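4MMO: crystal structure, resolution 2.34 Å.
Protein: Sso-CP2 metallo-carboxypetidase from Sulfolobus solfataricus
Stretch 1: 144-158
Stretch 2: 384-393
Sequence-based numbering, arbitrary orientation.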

# COMPACT_ATOMS: atom_id res chain seq x y z
N LEU A 144 19.46 6.92 -21.46
CA LEU A 144 20.00 6.33 -22.68
C LEU A 144 19.68 7.17 -23.92
O LEU A 144 20.50 7.26 -24.84
CB LEU A 144 19.48 4.90 -22.89
CG LEU A 144 20.01 4.22 -24.16
CD1 LEU A 144 21.52 4.11 -24.13
CD2 LEU A 144 19.38 2.84 -24.34
N GLU A 145 18.49 7.76 -23.95
CA GLU A 145 18.08 8.54 -25.12
C GLU A 145 18.98 9.75 -25.33
O GLU A 145 19.40 10.02 -26.45
CB GLU A 145 16.62 8.98 -24.99
CG GLU A 145 16.12 9.77 -26.19
CD GLU A 145 14.65 10.12 -26.10
OE1 GLU A 145 14.00 9.70 -25.12
OE2 GLU A 145 14.15 10.82 -27.01
N ASP A 146 19.27 10.47 -24.25
CA ASP A 146 20.12 11.65 -24.33
C ASP A 146 21.47 11.31 -24.94
O ASP A 146 22.02 12.08 -25.72
CB ASP A 146 20.32 12.27 -22.94
CG ASP A 146 19.06 12.92 -22.39
OD1 ASP A 146 18.22 13.36 -23.20
OD2 ASP A 146 18.91 12.98 -21.15
N TYR A 147 22.00 10.15 -24.57
CA TYR A 147 23.26 9.70 -25.14
C TYR A 147 23.13 9.39 -26.63
O TYR A 147 24.00 9.73 -27.43
CB TYR A 147 23.78 8.47 -24.40
CG TYR A 147 24.85 7.75 -25.17
CD1 TYR A 147 26.14 8.24 -25.22
CD2 TYR A 147 24.55 6.59 -25.87
CE1 TYR A 147 27.12 7.58 -25.94
CE2 TYR A 147 25.52 5.93 -26.59
CZ TYR A 147 26.81 6.43 -26.63
OH TYR A 147 27.77 5.77 -27.34
N ILE A 148 22.04 8.74 -27.01
CA ILE A 148 21.85 8.33 -28.40
C ILE A 148 21.63 9.54 -29.31
O ILE A 148 22.15 9.59 -30.42
CB ILE A 148 20.68 7.33 -28.54
CG1 ILE A 148 21.07 5.98 -27.93
CG2 ILE A 148 20.28 7.14 -30.02
CD1 ILE A 148 19.95 4.97 -27.87
N GLU A 149 20.86 10.51 -28.83
CA GLU A 149 20.53 11.68 -29.64
C GLU A 149 21.76 12.53 -29.97
O GLU A 149 21.75 13.28 -30.94
CB GLU A 149 19.47 12.54 -28.96
CG GLU A 149 18.13 11.84 -28.74
CD GLU A 149 17.31 11.70 -30.02
OE1 GLU A 149 17.88 11.85 -31.13
OE2 GLU A 149 16.10 11.44 -29.91
N LYS A 150 22.82 12.40 -29.17
CA LYS A 150 24.05 13.16 -29.40
C LYS A 150 25.07 12.36 -30.21
O LYS A 150 26.11 12.89 -30.60
CB LYS A 150 24.65 13.62 -28.07
CG LYS A 150 25.70 12.67 -27.49
CD LYS A 150 26.11 13.06 -26.08
CE LYS A 150 27.39 12.34 -25.65
NZ LYS A 150 28.58 12.83 -26.40
N ASN A 151 24.77 11.09 -30.47
CA ASN A 151 25.70 10.19 -31.15
C ASN A 151 25.04 9.44 -32.31
O ASN A 151 25.44 8.32 -32.63
CB ASN A 151 26.28 9.19 -30.15
CG ASN A 151 27.13 9.86 -29.08
OD1 ASN A 151 26.77 9.86 -27.90
ND2 ASN A 151 28.25 10.43 -29.49
N THR A 152 24.05 10.06 -32.94
CA THR A 152 23.32 9.41 -34.02
C THR A 152 24.22 9.01 -35.19
O THR A 152 24.10 7.90 -35.72
CB THR A 152 22.15 10.28 -34.55
OG1 THR A 152 22.60 11.61 -34.81
CG2 THR A 152 21.02 10.31 -33.53
N ASN A 153 25.12 9.90 -35.61
CA ASN A 153 26.03 9.57 -36.70
C ASN A 153 26.97 8.43 -36.32
O ASN A 153 27.18 7.50 -37.10
CB ASN A 153 26.85 10.80 -37.12
CG ASN A 153 26.00 11.85 -37.82
OD1 ASN A 153 24.97 11.54 -38.42
ND2 ASN A 153 26.44 13.10 -37.76
N LYS A 154 27.52 8.49 -35.11
CA LYS A 154 28.44 7.46 -34.64
C LYS A 154 27.79 6.07 -34.57
O LYS A 154 28.46 5.06 -34.78
CB LYS A 154 29.00 7.83 -33.26
CG LYS A 154 29.84 6.73 -32.63
CD LYS A 154 30.88 7.27 -31.66
CE LYS A 154 30.36 7.31 -30.24
NZ LYS A 154 31.39 7.86 -29.31
N LEU A 155 26.49 6.04 -34.30
CA LEU A 155 25.79 4.78 -34.08
C LEU A 155 25.09 4.25 -35.32
O LEU A 155 24.36 3.26 -35.24
CB LEU A 155 24.75 4.97 -32.97
CG LEU A 155 25.33 5.26 -31.58
CD1 LEU A 155 24.22 5.62 -30.62
CD2 LEU A 155 26.13 4.07 -31.07
N LYS A 156 25.31 4.89 -36.46
CA LYS A 156 24.67 4.48 -37.70
C LYS A 156 24.95 3.02 -38.01
O LYS A 156 26.09 2.57 -37.95
CB LYS A 156 25.13 5.35 -38.87
CG LYS A 156 24.45 4.99 -40.19
CD LYS A 156 24.98 5.82 -41.35
CE LYS A 156 24.21 5.52 -42.63
NZ LYS A 156 24.63 6.41 -43.75
N ALA A 157 23.89 2.28 -38.33
CA ALA A 157 24.00 0.87 -38.69
C ALA A 157 22.82 0.49 -39.56
O ALA A 157 21.79 1.17 -39.54
CB ALA A 157 24.05 0.02 -37.44
N ASP A 158 22.95 -0.59 -40.32
CA ASP A 158 21.88 -1.04 -41.21
C ASP A 158 20.84 -1.86 -40.46
O ASP A 158 19.69 -1.95 -40.88
CB ASP A 158 22.46 -1.88 -42.35
CG ASP A 158 23.57 -1.16 -43.08
OD1 ASP A 158 23.29 -0.14 -43.73
OD2 ASP A 158 24.73 -1.62 -42.98
N GLY A 384 12.48 1.12 -29.03
CA GLY A 384 11.91 2.32 -29.62
C GLY A 384 12.94 3.38 -29.96
O GLY A 384 12.81 4.07 -30.97
N LEU A 385 13.96 3.52 -29.12
CA LEU A 385 14.99 4.52 -29.36
C LEU A 385 15.77 4.20 -30.63
O LEU A 385 16.07 5.09 -31.43
CB LEU A 385 15.96 4.59 -28.17
CG LEU A 385 15.33 4.93 -26.83
CD1 LEU A 385 16.41 5.02 -25.76
CD2 LEU A 385 14.52 6.22 -26.90
N PHE A 386 16.09 2.93 -30.82
CA PHE A 386 16.91 2.52 -31.95
C PHE A 386 16.12 2.61 -33.25
O PHE A 386 16.64 3.04 -34.28
CB PHE A 386 17.45 1.11 -31.72
CG PHE A 386 18.40 1.02 -30.56
CD1 PHE A 386 19.72 1.39 -30.70
CD2 PHE A 386 17.96 0.59 -29.32
CE1 PHE A 386 20.60 1.33 -29.63
CE2 PHE A 386 18.83 0.52 -28.24
CZ PHE A 386 20.15 0.89 -28.40
N VAL A 387 14.84 2.25 -33.19
CA VAL A 387 14.00 2.28 -34.38
C VAL A 387 13.59 3.71 -34.76
O VAL A 387 13.68 4.09 -35.92
CB VAL A 387 12.74 1.42 -34.18
CG1 VAL A 387 11.80 1.53 -35.38
CG2 VAL A 387 13.13 -0.03 -33.95
N TYR A 388 13.16 4.49 -33.78
CA TYR A 388 12.59 5.81 -34.06
C TYR A 388 13.61 6.94 -34.05
O TYR A 388 13.56 7.83 -34.89
CB TYR A 388 11.46 6.12 -33.08
CG TYR A 388 10.30 5.16 -33.20
CD1 TYR A 388 9.75 4.86 -34.44
CD2 TYR A 388 9.76 4.54 -32.09
CE1 TYR A 388 8.69 3.98 -34.57
CE2 TYR A 388 8.70 3.65 -32.20
CZ TYR A 388 8.17 3.38 -33.44
OH TYR A 388 7.12 2.50 -33.56
N LYS A 389 14.54 6.91 -33.10
CA LYS A 389 15.50 7.99 -32.97
C LYS A 389 16.72 7.77 -33.86
O LYS A 389 17.20 8.70 -34.50
CB LYS A 389 15.92 8.19 -31.51
CG LYS A 389 14.75 8.23 -30.54
CD LYS A 389 13.76 9.33 -30.89
CE LYS A 389 12.63 9.41 -29.87
NZ LYS A 389 11.78 10.62 -30.06
N LEU A 390 17.21 6.53 -33.92
CA LEU A 390 18.33 6.19 -34.80
C LEU A 390 17.86 5.79 -36.19
O LEU A 390 18.66 5.64 -37.11
CB LEU A 390 19.18 5.07 -34.20
CG LEU A 390 20.30 5.45 -33.23
CD1 LEU A 390 21.02 4.20 -32.76
CD2 LEU A 390 21.29 6.42 -33.86
N GLY A 391 16.55 5.59 -36.34
CA GLY A 391 15.98 5.29 -37.64
C GLY A 391 16.38 3.93 -38.19
O GLY A 391 16.43 3.75 -39.40
N ILE A 392 16.65 2.97 -37.30
CA ILE A 392 16.99 1.62 -37.73
C ILE A 392 15.75 0.72 -37.72
O ILE A 392 15.39 0.15 -36.69
CB ILE A 392 18.09 0.99 -36.85
CG1 ILE A 392 19.31 1.91 -36.80
CG2 ILE A 392 18.47 -0.38 -37.40
CD1 ILE A 392 20.43 1.41 -35.90
N ARG A 393 15.13 0.60 -38.89
CA ARG A 393 13.88 -0.12 -39.04
C ARG A 393 14.08 -1.63 -38.87
O ARG A 393 13.21 -2.33 -38.35
CB ARG A 393 13.30 0.17 -40.43
CG ARG A 393 11.81 -0.11 -40.57
CD ARG A 393 11.30 0.27 -41.97
O HOH W 1 11.40 11.68 -27.77

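Two segments of one chain, far apart in sequence, pack side by side in Sso-CP2: helix 144-149 and the loop after it lie against helix 384-389 and the residues that follow. The helices run in roughly the same direction, 34° apart, with axes 10.7 Å apart at closest approach. No direct hydrogen bond joins the stretches; the contact is mainly apolar, with a charged, water-bridged margin. L385 points toward stretch 1 and lies at the level of E145. Its CD1 meets L144 CD2 at 3.9 Å, its CB lies 4.0 Å from I148 CD1, and its CD2 is 3.9 Å from E145 OE1, so one leucine reaches residues from L144 to I148. F386 sets out sideways, yet its ring comes nearer: I148 CD1 sits over one face, 4.1 Å from F386 CE1. V387 and Y388 are out of reach. K389 carries the polar part of the contact. Its CA-to-CB bond points toward stretch 1, and the chain runs past two glutamates, with K389 CE 3.5 Å from E145 OE2 and K389 CD 3.3 Å from E149 OE2. The ammonium forms a long salt bridge, K389 NZ to E145 OE2 at 3.9 Å; a water closes the gap, accepting from K389 NZ (2.6 Å) and donating to E145 OE2 (3.0 Å). E149 OE2, 4.4 Å from K389 NZ, is beyond salt-bridge range but still adds negative charge nearby. The helix widens here into a pi-type turn: L385 O accepts from both K389 N (2.9 Å) and L390 N (3.1 Å). L390 has more area covered by the other stretch than any other residue in the contact. Its CG packs 3.6 Å from I148 CG2, its CD2 reaches T152 CA at 3.6 Å, and its CD1 lies 3.8 Å from L155 CB. The leucine thus links the helix of stretch 1 to the loop beyond it. G391 makes no contact; its positive phi (68°), a conformation that favours glycine, marks the departure from helical geometry. The chain is held back against the helix by I392 N, which donates to F386 O (3.0 Å). I392 then points toward the end of stretch 1, beyond the type I turn from N153 to K156. Its CG1 lies 3.8 Å from A157 O, its CD1 4.2 Å from A157 CB, and its CG2 4.0 Å from D158 O, so much of this packing is against backbone.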